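Local coordinates for lipoprotein (Streptococcus pneumoniae, PDB 3CX3) that binds zinc as a pneumococcal lipoprotein and, as a homologue of ABC-transporter metal-binding components, probably hands the ion on for uptake, at residues A[90-95]-A[127-131]; A[179-185]-A[197-203]; A[228-234]-A[250-255]; A[254-258]-A[275-279]. The contacts are given in a common frame with arbitrary orientation. Residue numbers count along the deposited sequence, not the author numbering.

Contact 1 (A[90-95]-A[127-131])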
loop_
_atom_site.group_PDB
_atom_site.type_symbol
_atom_site.label_atom_id
_atom_site.label_comp_id
_atom_site.label_asym_id
_atom_site.label_seq_id
_atom_site.Cartn_x
_atom_site.Cartn_y
_atom_site.Cartn_z
ATOM N N ALA A 90 1.040 -9.447 7.678
ATOM C CA ALA A 90 0.651 -8.297 8.484
ATOM C C ALA A 90 -0.814 -7.971 8.381
ATOM O O ALA A 90 -1.363 -7.309 9.261
ATOM C CB ALA A 90 1.507 -7.082 8.140
ATOM N N SER A 91 -1.464 -8.443 7.315
ATOM C CA SER A 91 -2.891 -8.232 7.148
ATOM C C SER A 91 -3.682 -9.467 7.504
ATOM O O SER A 91 -4.864 -9.562 7.172
ATOM C CB SER A 91 -3.222 -7.822 5.709
ATOM O OG SER A 91 -2.935 -8.867 4.786
ATOM N N GLU A 92 -3.040 -10.423 8.166
ATOM C CA GLU A 92 -3.680 -11.706 8.395
ATOM C C GLU A 92 -4.940 -11.544 9.234
ATOM O O GLU A 92 -4.928 -10.903 10.280
ATOM C CB GLU A 92 -2.714 -12.660 9.053
ATOM C CG GLU A 92 -3.154 -14.110 9.015
ATOM C CD GLU A 92 -2.376 -14.931 10.008
ATOM O OE1 GLU A 92 -2.304 -16.165 9.841
ATOM O OE2 GLU A 92 -1.825 -14.325 10.952
ATOM N N GLY A 93 -6.036 -12.117 8.744
ATOM C CA GLY A 93 -7.343 -11.940 9.357
ATOM C C GLY A 93 -8.150 -10.817 8.731
ATOM O O GLY A 93 -9.375 -10.913 8.661
HETATM N N MSE A 94 -7.481 -9.749 8.294
HETATM C CA MSE A 94 -8.171 -8.591 7.676
HETATM C C MSE A 94 -8.960 -8.963 6.443
HETATM O O MSE A 94 -8.435 -9.571 5.521
HETATM C CB MSE A 94 -7.188 -7.495 7.295
HETATM C CG MSE A 94 -6.578 -6.788 8.479
HETATM SE SE MSE A 94 -5.462 -5.384 7.804
HETATM C CE MSE A 94 -6.733 -4.383 6.729
ATOM N N THR A 95 -10.223 -8.572 6.430
ATOM C CA THR A 95 -11.152 -9.013 5.405
ATOM C C THR A 95 -11.000 -8.102 4.190
ATOM O O THR A 95 -11.216 -6.898 4.297
ATOM C CB THR A 95 -12.631 -9.070 5.957
ATOM O OG1 THR A 95 -13.469 -8.130 5.287
ATOM C CG2 THR A 95 -12.674 -8.777 7.457
ATOM N N LYS A 127 -7.522 1.212 7.993
ATOM C CA LYS A 127 -6.997 -0.105 7.679
ATOM C C LYS A 127 -5.489 -0.141 7.761
ATOM O O LYS A 127 -4.904 -1.193 8.046
ATOM C CB LYS A 127 -7.491 -0.595 6.322
ATOM C CG LYS A 127 -9.009 -0.862 6.318
ATOM C CD LYS A 127 -9.482 -1.388 4.984
ATOM C CE LYS A 127 -10.981 -1.561 4.936
ATOM N NZ LYS A 127 -11.422 -2.734 5.743
ATOM N N ALA A 128 -4.836 0.987 7.519
ATOM C CA ALA A 128 -3.437 1.038 7.836
ATOM C C ALA A 128 -3.387 0.788 9.350
ATOM O O ALA A 128 -2.669 -0.093 9.815
ATOM C CB ALA A 128 -2.845 2.377 7.461
ATOM N N GLY A 129 -4.200 1.524 10.104
ATOM C CA GLY A 129 -4.299 1.353 11.553
ATOM C C GLY A 129 -4.395 -0.079 12.029
ATOM O O GLY A 129 -3.552 -0.530 12.810
ATOM N N GLU A 130 -5.405 -0.806 11.551
ATOM C CA GLU A 130 -5.559 -2.207 11.958
ATOM C C GLU A 130 -4.352 -3.101 11.641
ATOM O O GLU A 130 -4.096 -4.084 12.359
ATOM C CB GLU A 130 -6.882 -2.853 11.505
ATOM C CG GLU A 130 -7.565 -2.312 10.269
ATOM C CD GLU A 130 -9.099 -2.502 10.349
ATOM O OE1 GLU A 130 -9.834 -1.481 10.479
ATOM O OE2 GLU A 130 -9.552 -3.677 10.319
ATOM N N GLU A 131 -3.602 -2.735 10.602
ATOM C CA GLU A 131 -2.478 -3.542 10.154
ATOM C C GLU A 131 -1.253 -3.287 11.002
ATOM O O GLU A 131 -0.439 -4.193 11.198
ATOM C CB GLU A 131 -2.175 -3.286 8.679
ATOM C CG GLU A 131 -1.468 -4.452 8.037
ATOM C CD GLU A 131 -1.112 -4.205 6.604
ATOM O OE1 GLU A 131 -1.840 -3.454 5.924
ATOM O OE2 GLU A 131 -0.100 -4.770 6.144
HETATM O O HOH W 1 -9.758 -5.030 5.769
#

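Contact 2 (A[179-185]-A[197-203]). With ZN (zinc ion), chain E.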
loop_
_atom_site.group_PDB
_atom_site.type_symbol
_atom_site.label_atom_id
_atom_site.label_comp_id
_atom_site.label_asym_id
_atom_site.label_seq_id
_atom_site.Cartn_x
_atom_site.Cartn_y
_atom_site.Cartn_z
ATOM N N THR A 179 -15.996 11.266 -8.459
ATOM C CA THR A 179 -15.176 10.355 -9.256
ATOM C C THR A 179 -13.740 10.821 -9.462
ATOM O O THR A 179 -13.484 12.023 -9.574
ATOM C CB THR A 179 -15.788 10.132 -10.652
ATOM O OG1 THR A 179 -17.183 10.416 -10.625
ATOM C CG2 THR A 179 -15.607 8.700 -11.085
ATOM N N PHE A 180 -12.814 9.854 -9.511
ATOM C CA PHE A 180 -11.439 10.101 -9.979
ATOM C C PHE A 180 -10.860 8.924 -10.760
ATOM O O PHE A 180 -11.321 7.795 -10.631
ATOM C CB PHE A 180 -10.496 10.572 -8.840
ATOM C CG PHE A 180 -10.365 9.601 -7.696
ATOM C CD1 PHE A 180 -11.403 9.442 -6.762
ATOM C CD2 PHE A 180 -9.206 8.857 -7.532
ATOM C CE1 PHE A 180 -11.287 8.546 -5.689
ATOM C CE2 PHE A 180 -9.085 7.954 -6.467
ATOM C CZ PHE A 180 -10.140 7.811 -5.534
ATOM N N VAL A 181 -9.859 9.204 -11.589
ATOM C CA VAL A 181 -9.156 8.149 -12.351
ATOM C C VAL A 181 -7.637 8.116 -12.156
ATOM O O VAL A 181 -6.927 9.133 -12.299
ATOM C CB VAL A 181 -9.606 8.029 -13.858
ATOM C CG1 VAL A 181 -10.331 9.259 -14.323
ATOM C CG2 VAL A 181 -8.454 7.681 -14.777
ATOM N N THR A 182 -7.180 6.909 -11.808
ATOM C CA THR A 182 -5.826 6.658 -11.328
ATOM C C THR A 182 -5.149 5.672 -12.245
ATOM O O THR A 182 -5.817 4.969 -13.016
ATOM C CB THR A 182 -5.814 6.035 -9.909
ATOM O OG1 THR A 182 -6.270 4.680 -9.982
ATOM C CG2 THR A 182 -6.667 6.815 -8.937
ATOM N N GLN A 183 -3.826 5.592 -12.130
ATOM C CA GLN A 183 -3.027 4.828 -13.068
ATOM C C GLN A 183 -3.253 3.315 -13.017
ATOM O O GLN A 183 -3.397 2.681 -14.073
ATOM C CB GLN A 183 -1.554 5.169 -12.929
ATOM C CG GLN A 183 -0.771 4.574 -14.048
ATOM C CD GLN A 183 0.678 4.962 -14.013
ATOM O OE1 GLN A 183 1.044 6.107 -14.308
ATOM N NE2 GLN A 183 1.521 4.000 -13.671
ATOM N N HIS A 184 -3.255 2.734 -11.813
ATOM C CA HIS A 184 -3.880 1.415 -11.633
ATOM C C HIS A 184 -4.901 1.387 -10.508
ATOM O O HIS A 184 -5.077 2.378 -9.817
ATOM C CB HIS A 184 -2.857 0.298 -11.545
ATOM C CG HIS A 184 -2.207 0.133 -10.208
ATOM N ND1 HIS A 184 -1.195 0.963 -9.758
ATOM C CD2 HIS A 184 -2.363 -0.826 -9.261
ATOM C CE1 HIS A 184 -0.785 0.538 -8.575
ATOM N NE2 HIS A 184 -1.482 -0.538 -8.246
ATOM N N THR A 185 -5.593 0.265 -10.354
ATOM C CA THR A 185 -6.673 0.184 -9.372
ATOM C C THR A 185 -6.120 0.031 -7.945
ATOM O O THR A 185 -6.108 -1.085 -7.399
ATOM C CB THR A 185 -7.674 -0.986 -9.670
ATOM O OG1 THR A 185 -8.067 -0.962 -11.050
ATOM C CG2 THR A 185 -8.906 -0.888 -8.785
ATOM N N ASN A 197 -15.906 7.466 -5.602
ATOM C CA ASN A 197 -15.730 6.260 -6.395
ATOM C C ASN A 197 -14.580 6.469 -7.370
ATOM O O ASN A 197 -14.420 7.556 -7.918
ATOM C CB ASN A 197 -17.017 5.843 -7.107
ATOM C CG ASN A 197 -17.344 6.720 -8.276
ATOM O OD1 ASN A 197 -17.705 7.883 -8.110
ATOM N ND2 ASN A 197 -17.231 6.164 -9.482
ATOM N N GLN A 198 -13.770 5.436 -7.548
ATOM C CA GLN A 198 -12.621 5.532 -8.437
ATOM C C GLN A 198 -12.716 4.686 -9.686
ATOM O O GLN A 198 -13.568 3.815 -9.809
ATOM C CB GLN A 198 -11.310 5.195 -7.700
ATOM C CG GLN A 198 -11.325 3.921 -6.915
ATOM C CD GLN A 198 -11.140 2.701 -7.768
ATOM O OE1 GLN A 198 -10.161 2.578 -8.511
ATOM N NE2 GLN A 198 -12.067 1.761 -7.641
ATOM N N LEU A 199 -11.812 4.970 -10.614
ATOM C CA LEU A 199 -11.558 4.096 -11.750
ATOM C C LEU A 199 -10.052 4.028 -11.986
ATOM O O LEU A 199 -9.349 5.070 -12.053
ATOM C CB LEU A 199 -12.308 4.562 -13.004
ATOM C CG LEU A 199 -12.187 3.696 -14.260
ATOM C CD1 LEU A 199 -12.946 2.365 -14.130
ATOM C CD2 LEU A 199 -12.688 4.458 -15.472
ATOM N N GLY A 200 -9.548 2.800 -12.072
ATOM C CA GLY A 200 -8.153 2.605 -12.431
ATOM C C GLY A 200 -8.023 2.340 -13.914
ATOM O O GLY A 200 -8.871 1.650 -14.502
ATOM N N ILE A 201 -6.976 2.886 -14.528
ATOM C CA ILE A 201 -6.692 2.551 -15.923
ATOM C C ILE A 201 -6.371 1.046 -16.033
ATOM O O ILE A 201 -6.950 0.320 -16.870
ATOM C CB ILE A 201 -5.626 3.484 -16.523
ATOM C CG1 ILE A 201 -6.233 4.866 -16.727
ATOM C CG2 ILE A 201 -5.124 2.978 -17.909
ATOM C CD1 ILE A 201 -5.228 5.991 -16.683
ATOM N N ALA A 202 -5.500 0.570 -15.139
ATOM C CA ALA A 202 -5.208 -0.876 -15.024
ATOM C C ALA A 202 -6.002 -1.529 -13.875
ATOM O O ALA A 202 -6.597 -0.819 -13.054
ATOM C CB ALA A 202 -3.728 -1.101 -14.852
ATOM N N GLY A 203 -6.024 -2.864 -13.822
ATOM C CA GLY A 203 -6.684 -3.588 -12.733
ATOM C C GLY A 203 -5.918 -3.506 -11.424
ATOM O O GLY A 203 -5.100 -2.605 -11.225
HETATM ZN ZN ZN E . -1.085 -1.706 -6.570
#

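Contact 3 (A[228-234]-A[250-255])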
loop_
_atom_site.group_PDB
_atom_site.type_symbol
_atom_site.label_atom_id
_atom_site.label_comp_id
_atom_site.label_asym_id
_atom_site.label_seq_id
_atom_site.Cartn_x
_atom_site.Cartn_y
_atom_site.Cartn_z
ATOM N N LYS A 228 -11.127 15.616 -14.962
ATOM C CA LYS A 228 -10.295 16.715 -15.431
ATOM C C LYS A 228 -8.826 16.361 -15.341
ATOM O O LYS A 228 -8.010 16.842 -16.122
ATOM C CB LYS A 228 -10.566 17.952 -14.575
ATOM C CG LYS A 228 -11.985 18.522 -14.705
ATOM C CD LYS A 228 -12.223 19.695 -13.726
ATOM C CE LYS A 228 -13.360 20.640 -14.231
ATOM N NZ LYS A 228 -13.737 21.671 -13.171
ATOM N N THR A 229 -8.503 15.509 -14.374
ATOM C CA THR A 229 -7.142 15.095 -14.112
ATOM C C THR A 229 -7.121 13.575 -14.094
ATOM O O THR A 229 -7.923 12.951 -13.410
ATOM C CB THR A 229 -6.653 15.662 -12.741
ATOM O OG1 THR A 229 -6.643 17.098 -12.784
ATOM C CG2 THR A 229 -5.268 15.164 -12.391
ATOM N N ILE A 230 -6.230 12.983 -14.877
ATOM C CA ILE A 230 -5.900 11.588 -14.673
ATOM C C ILE A 230 -4.704 11.588 -13.718
ATOM O O ILE A 230 -3.773 12.384 -13.880
ATOM C CB ILE A 230 -5.650 10.814 -16.002
ATOM C CG1 ILE A 230 -4.765 11.608 -16.961
ATOM C CG2 ILE A 230 -6.982 10.490 -16.700
ATOM C CD1 ILE A 230 -4.425 10.862 -18.236
ATOM N N PHE A 231 -4.768 10.754 -12.687
ATOM C CA PHE A 231 -3.698 10.682 -11.705
ATOM C C PHE A 231 -2.690 9.570 -12.038
ATOM O O PHE A 231 -2.975 8.385 -11.862
ATOM C CB PHE A 231 -4.261 10.475 -10.294
ATOM C CG PHE A 231 -5.000 11.660 -9.740
ATOM C CD1 PHE A 231 -4.311 12.798 -9.311
ATOM C CD2 PHE A 231 -6.392 11.631 -9.615
ATOM C CE1 PHE A 231 -5.004 13.904 -8.770
ATOM C CE2 PHE A 231 -7.103 12.731 -9.084
ATOM C CZ PHE A 231 -6.402 13.865 -8.653
ATOM N N THR A 232 -1.511 9.960 -12.523
ATOM C CA THR A 232 -0.440 9.003 -12.767
ATOM C C THR A 232 0.431 8.857 -11.541
ATOM O O THR A 232 0.200 9.510 -10.533
ATOM C CB THR A 232 0.462 9.411 -13.949
ATOM O OG1 THR A 232 0.821 10.795 -13.841
ATOM C CG2 THR A 232 -0.235 9.162 -15.262
ATOM N N GLU A 233 1.412 7.966 -11.636
ATOM C CA GLU A 233 2.536 7.936 -10.709
ATOM C C GLU A 233 3.793 8.403 -11.440
ATOM O O GLU A 233 3.749 8.773 -12.615
ATOM C CB GLU A 233 2.765 6.526 -10.168
ATOM C CG GLU A 233 1.520 5.789 -9.694
ATOM C CD GLU A 233 1.553 4.320 -10.094
ATOM O OE1 GLU A 233 2.565 3.911 -10.710
ATOM O OE2 GLU A 233 0.583 3.575 -9.811
ATOM N N SER A 234 4.916 8.407 -10.731
ATOM C CA SER A 234 6.218 8.577 -11.374
ATOM C C SER A 234 6.443 7.303 -12.165
ATOM O O SER A 234 6.383 7.310 -13.401
ATOM C CB SER A 234 7.332 8.755 -10.338
ATOM O OG SER A 234 8.598 8.462 -10.918
ATOM N N VAL A 250 -8.144 16.358 -21.120
ATOM C CA VAL A 250 -6.955 17.084 -20.652
ATOM C C VAL A 250 -6.553 16.662 -19.220
ATOM O O VAL A 250 -7.273 15.901 -18.566
ATOM C CB VAL A 250 -7.176 18.645 -20.683
ATOM C CG1 VAL A 250 -7.631 19.132 -22.056
ATOM C CG2 VAL A 250 -8.169 19.099 -19.604
ATOM N N GLY A 251 -5.397 17.145 -18.757
ATOM C CA GLY A 251 -5.042 17.154 -17.330
ATOM C C GLY A 251 -4.369 15.937 -16.716
ATOM O O GLY A 251 -4.968 14.866 -16.643
ATOM N N LEU A 252 -3.134 16.124 -16.238
ATOM C CA LEU A 252 -2.334 15.067 -15.591
ATOM C C LEU A 252 -1.713 15.474 -14.249
ATOM O O LEU A 252 -0.963 16.446 -14.171
ATOM C CB LEU A 252 -1.206 14.594 -16.519
ATOM C CG LEU A 252 -1.225 13.174 -17.098
ATOM C CD1 LEU A 252 0.025 12.928 -17.919
ATOM C CD2 LEU A 252 -1.325 12.155 -15.991
ATOM N N LYS A 253 -2.026 14.714 -13.200
ATOM C CA LYS A 253 -1.370 14.856 -11.891
ATOM C C LYS A 253 -1.027 13.500 -11.293
ATOM O O LYS A 253 -1.723 12.523 -11.521
ATOM C CB LYS A 253 -2.214 15.667 -10.903
ATOM C CG LYS A 253 -2.134 17.153 -11.145
ATOM C CD LYS A 253 -2.299 17.939 -9.857
ATOM C CE LYS A 253 -3.755 18.001 -9.426
ATOM N NZ LYS A 253 -4.030 19.186 -8.549
ATOM N N THR A 254 0.061 13.466 -10.533
ATOM C CA THR A 254 0.566 12.231 -9.957
ATOM C C THR A 254 0.069 12.016 -8.537
ATOM O O THR A 254 0.067 12.943 -7.738
ATOM C CB THR A 254 2.114 12.152 -10.025
ATOM O OG1 THR A 254 2.607 11.277 -9.001
ATOM C CG2 THR A 254 2.723 13.507 -9.840
ATOM N N LEU A 255 -0.337 10.775 -8.250
ATOM C CA LEU A 255 -0.938 10.382 -6.974
ATOM C C LEU A 255 -0.266 9.072 -6.518
ATOM O O LEU A 255 -0.327 8.077 -7.245
ATOM C CB LEU A 255 -2.418 10.129 -7.225
ATOM C CG LEU A 255 -3.652 10.531 -6.400
ATOM C CD1 LEU A 255 -4.540 9.331 -6.391
ATOM C CD2 LEU A 255 -3.396 11.045 -4.968
HETATM O O HOH W 2 -1.594 7.466 -9.432
#

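Contact 4 (A[254-258]-A[275-279])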
loop_
_atom_site.group_PDB
_atom_site.type_symbol
_atom_site.label_atom_id
_atom_site.label_comp_id
_atom_site.label_asym_id
_atom_site.label_seq_id
_atom_site.Cartn_x
_atom_site.Cartn_y
_atom_site.Cartn_z
ATOM N N THR A 254 0.061 13.466 -10.533
ATOM C CA THR A 254 0.566 12.231 -9.957
ATOM C C THR A 254 0.069 12.016 -8.537
ATOM O O THR A 254 0.067 12.943 -7.738
ATOM C CB THR A 254 2.114 12.152 -10.025
ATOM O OG1 THR A 254 2.607 11.277 -9.001
ATOM C CG2 THR A 254 2.723 13.507 -9.840
ATOM N N LEU A 255 -0.337 10.775 -8.250
ATOM C CA LEU A 255 -0.938 10.382 -6.974
ATOM C C LEU A 255 -0.266 9.072 -6.518
ATOM O O LEU A 255 -0.327 8.077 -7.245
ATOM C CB LEU A 255 -2.418 10.129 -7.225
ATOM C CG LEU A 255 -3.652 10.531 -6.400
ATOM C CD1 LEU A 255 -4.540 9.331 -6.391
ATOM C CD2 LEU A 255 -3.396 11.045 -4.968
ATOM N N ASN A 256 0.357 9.061 -5.334
ATOM C CA ASN A 256 1.139 7.902 -4.848
ATOM C C ASN A 256 0.317 6.807 -4.121
ATOM O O ASN A 256 -0.316 7.065 -3.081
ATOM C CB ASN A 256 2.254 8.354 -3.907
ATOM C CG ASN A 256 3.583 7.641 -4.150
ATOM O OD1 ASN A 256 4.644 8.293 -4.205
ATOM N ND2 ASN A 256 3.550 6.319 -4.251
ATOM N N PRO A 257 0.350 5.578 -4.660
ATOM C CA PRO A 257 -0.299 4.450 -4.000
ATOM C C PRO A 257 0.634 3.826 -2.941
ATOM O O PRO A 257 0.283 2.787 -2.335
ATOM C CB PRO A 257 -0.559 3.483 -5.151
ATOM C CG PRO A 257 0.487 3.744 -6.174
ATOM C CD PRO A 257 1.001 5.184 -5.935
ATOM N N LEU A 258 1.792 4.469 -2.730
ATOM C CA LEU A 258 2.808 4.089 -1.740
ATOM C C LEU A 258 3.438 2.708 -1.905
ATOM O O LEU A 258 3.980 2.140 -0.971
ATOM C CB LEU A 258 2.310 4.302 -0.312
ATOM C CG LEU A 258 1.631 5.642 -0.018
ATOM C CD1 LEU A 258 0.877 5.577 1.319
ATOM C CD2 LEU A 258 2.583 6.832 -0.043
ATOM N N ASN A 275 -0.846 12.605 -0.220
ATOM C CA ASN A 275 -1.626 12.223 -1.385
ATOM C C ASN A 275 -3.114 12.392 -1.130
ATOM O O ASN A 275 -3.885 12.570 -2.063
ATOM C CB ASN A 275 -1.282 10.807 -1.832
ATOM C CG ASN A 275 0.172 10.671 -2.229
ATOM O OD1 ASN A 275 0.599 11.185 -3.271
ATOM N ND2 ASN A 275 0.951 9.994 -1.387
HETATM N N MSE A 276 -3.519 12.379 0.133
HETATM C CA MSE A 276 -4.903 12.696 0.452
HETATM C C MSE A 276 -5.225 14.162 0.210
HETATM O O MSE A 276 -6.345 14.474 -0.205
HETATM C CB MSE A 276 -5.259 12.250 1.853
HETATM C CG MSE A 276 -5.376 10.755 1.933
HETATM SE SE MSE A 276 -5.716 10.140 3.719
HETATM C CE MSE A 276 -7.565 10.723 3.933
ATOM N N SER A 277 -4.243 15.042 0.444
ATOM C CA SER A 277 -4.307 16.459 0.041
ATOM C C SER A 277 -4.647 16.603 -1.432
ATOM O O SER A 277 -5.703 17.123 -1.811
ATOM C CB SER A 277 -2.950 17.145 0.237
ATOM O OG SER A 277 -2.746 17.563 1.561
ATOM N N ILE A 278 -3.707 16.147 -2.250
ATOM C CA ILE A 278 -3.785 16.212 -3.696
ATOM C C ILE A 278 -5.187 15.830 -4.174
ATOM O O ILE A 278 -5.867 16.650 -4.795
ATOM C CB ILE A 278 -2.653 15.351 -4.322
ATOM C CG1 ILE A 278 -1.289 15.938 -3.928
ATOM C CG2 ILE A 278 -2.788 15.245 -5.852
ATOM C CD1 ILE A 278 -0.125 14.952 -4.000
ATOM N N LEU A 279 -5.632 14.624 -3.830
ATOM C CA LEU A 279 -6.952 14.132 -4.240
ATOM C C LEU A 279 -8.124 15.038 -3.808
ATOM O O LEU A 279 -9.015 15.342 -4.612
ATOM C CB LEU A 279 -7.178 12.696 -3.753
ATOM C CG LEU A 279 -8.468 12.013 -4.231
ATOM C CD1 LEU A 279 -8.496 11.903 -5.762
ATOM C CD2 LEU A 279 -8.667 10.636 -3.573
#

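Contact 1 (A[90-95]-A[127-131])
Segment 90-95 is a loop that leaves the edge strand 86-89 and folds back in a type II beta turn from Ser-91 to Met-94, closed by Met-94 N to Ser-91 O at 2.9 Å. Gly-93 holds the third turn position, where its phi of 95° and psi of -34° would jam any CB against the preceding carbonyl. The loop runs beside one side of helix 125-142, its nearest CA pair being Ser-91 and Glu-131 at 5.6 Å. The loop after the edge strand thus packs on a helix of the alpha/beta domain built on the parallel sheet 33-36, 12-15, 61-64 and 86-89. Met-94, a selenomethionine, is the main apolar link: its long, flexible chain leans over the helix, with CE 3.9 Å from Lys-127 CB and 4.2 Å from Glu-130 CG, and SE 4.0 Å from Glu-131 CB. The aliphatic parts of these charged residues serve as its packing surface. Ala-90, small enough for a buried spot, receives the Glu-131 chain, whose CG lies 3.1 Å from Ala-90 O and whose OE2 lies 3.5 Å from Ala-90 CB. Glu-131 OE2 is hydrogen-bonded to His-65 ND1 and Ser-91 OG to His-65 O, so both side chains meet the residue after strand 61-64. Just beyond the turn, one water bridges the segments, accepting from Lys-127 NZ and donating to Thr-95 O, each at 2.8 Å.

Contact 2 (A[179-185]-A[197-203])
The zinc site draws one of its four ligands from this contact: His-184 NE2 binds the ion at 2.1 Å, alongside His-44, His-120 and Glu-259. Its other ring nitrogen, ND1, is hydrogen-bonded to Glu-233, which probably helps to orient the imidazole. The ligand follows the corner that the chain turns at Gln-183, after strand 180-182, which runs parallel to strand 198-200 with axes 4.7 Å apart and 25° askew. Phe-180 and Thr-182 straddle Leu-199 in the usual parallel pattern: Phe-180 N bonds Asn-197 O (3.2 Å), Leu-199 N bonds Phe-180 O (2.9 Å), Thr-182 N bonds Leu-199 O (2.9 Å) and Ile-201 N bonds Thr-182 O (2.8 Å). Helix 188-193 connects the two strands, making a beta-alpha-beta crossover that places 198-200 at the edge of its sheet. On one face Gln-198 CB lies over the Phe-180 ring, 3.8 Å from the centroid, a CH-pi contact. Val-181 and Leu-199 share the other face, where Leu-199 packs on helix 213-224; Val-181 CG2 also meets Ile-201 CG1 at 4.1 Å, and Ile-201 packs on helix 239-245. Beyond the corners, Thr-185 N bonds Gly-203 O (3.0 Å) and Thr-185 OG1 makes a very short bond to Ala-202 O (2.5 Å). Gly-200 is bare because a CB there would strike Thr-185 OG1.

Contact 3 (A[228-234]-A[250-255])
Main-chain hydrogen bonds join strands 230-232 and 252-254, the two parallel strands of a beta-alpha-beta unit, whose axes approach to 4.3 Å at an angle of 40°. Ile-230 N bonds Gly-251 O (2.9 Å), Lys-253 N bonds Ile-230 O (3.0 Å) and Leu-255 N bonds Thr-232 O (2.7 Å); Thr-232 N to Lys-253 O, 2.8 Å, is bent and weak. Ile-230 and Thr-232 therefore bracket Lys-253, as parallel pairing requires. A further CA-H...O contact, 3.2 Å from Gly-251 CA to Lys-228 O, shows how closely the chains approach before the strands begin: a CB on Gly-251 would run into that same oxygen, and its phi of 87° also favours glycine. Among polar side chains, Thr-254 OG1 adds a weak bond to Thr-232 O (3.4 Å). A water lies within hydrogen-bonding reach of both Phe-231 O (2.9 Å) and Leu-255 O (2.6 Å). Apolar packing divides between the two faces. Ile-230 CG1 meets Leu-252 CD2 at 3.6 Å on one; on the other Leu-255 CG stands over the Phe-231 ring, 4.1 Å from its centroid, in a CH-pi contact. Lys-253 shares that second face, but its chain leads outward, suiting a residue at the sheet's edge. Helix 239-245 covers Ile-230, Thr-232 and Leu-252, helix 268-281 packs on Phe-231 and Leu-255, and strand 180-182 continues the sheet beyond 230-232.

Contact 4 (A[254-258]-A[275-279])
Thr-254, the last residue of strand 252-254, touches the helix lightly through its backbone, with O 4.1 Å from Ile-278 CG2. Leu-255 goes in much deeper. Its CD2 lies 3.3 Å from Asn-275 O, 3.8 Å from Asn-275 CB and 4.3 Å from both Ile-278 CG2 and Leu-279 CB, so a single branched side chain fills the gap between three residues of the helix. Asn-275, Ile-278 and Leu-279 are spaced i, i+3 and i+4, which brings them to one side of helix 268-281; the apolar pair also packs on Phe-231 of the adjoining strand. The chain here is leaving the C-terminal edge strand of a parallel alpha/beta sheet, against one face of which this last long helix is laid. Asn-256 supplies the polar tie: its backbone N, no longer engaged in strand pairing, donates to Asn-275 OD1 at 3.0 Å with an N-H...O angle of 162°. Asparagine suits position 275 because its short amide can reach the passing loop backbone while its ND2 makes a weak bond to Asn-271 O one turn earlier. The CA-to-CB bond of Pro-257 points away from the helix; its ring packs on Glu-233, and its carbonyl is held by Trp-122 NE1. Leu-258, with a positive phi of 61°, directly precedes the zinc ligand Glu-259, while its CD2 rests 3.8 Å from Asn-275 ND2.

Along the chain the contacts come in series, 1, 2, 3, then 4, which begins on the Thr-254 and Leu-255 that end contact 3. Contact 1 belongs to the sheet of the N-terminal half, its centre about 21 to 29 Å from those of the others. Contacts 2 and 3 share the second sheet, order 198-200, 180-182, 230-232, 252-254; their centres are about 11 Å apart, joined where strands 180-182 and 230-232 pair. Contact 4, its centre about 10 Å from that of contact 3 and about 12 Å from that of contact 2, lays helix 268-281 on that sheet. Two alpha/beta lobes with zinc between them suit a metal-binding component: one lobe gives His-44 and His-120, the other His-184 and Glu-259.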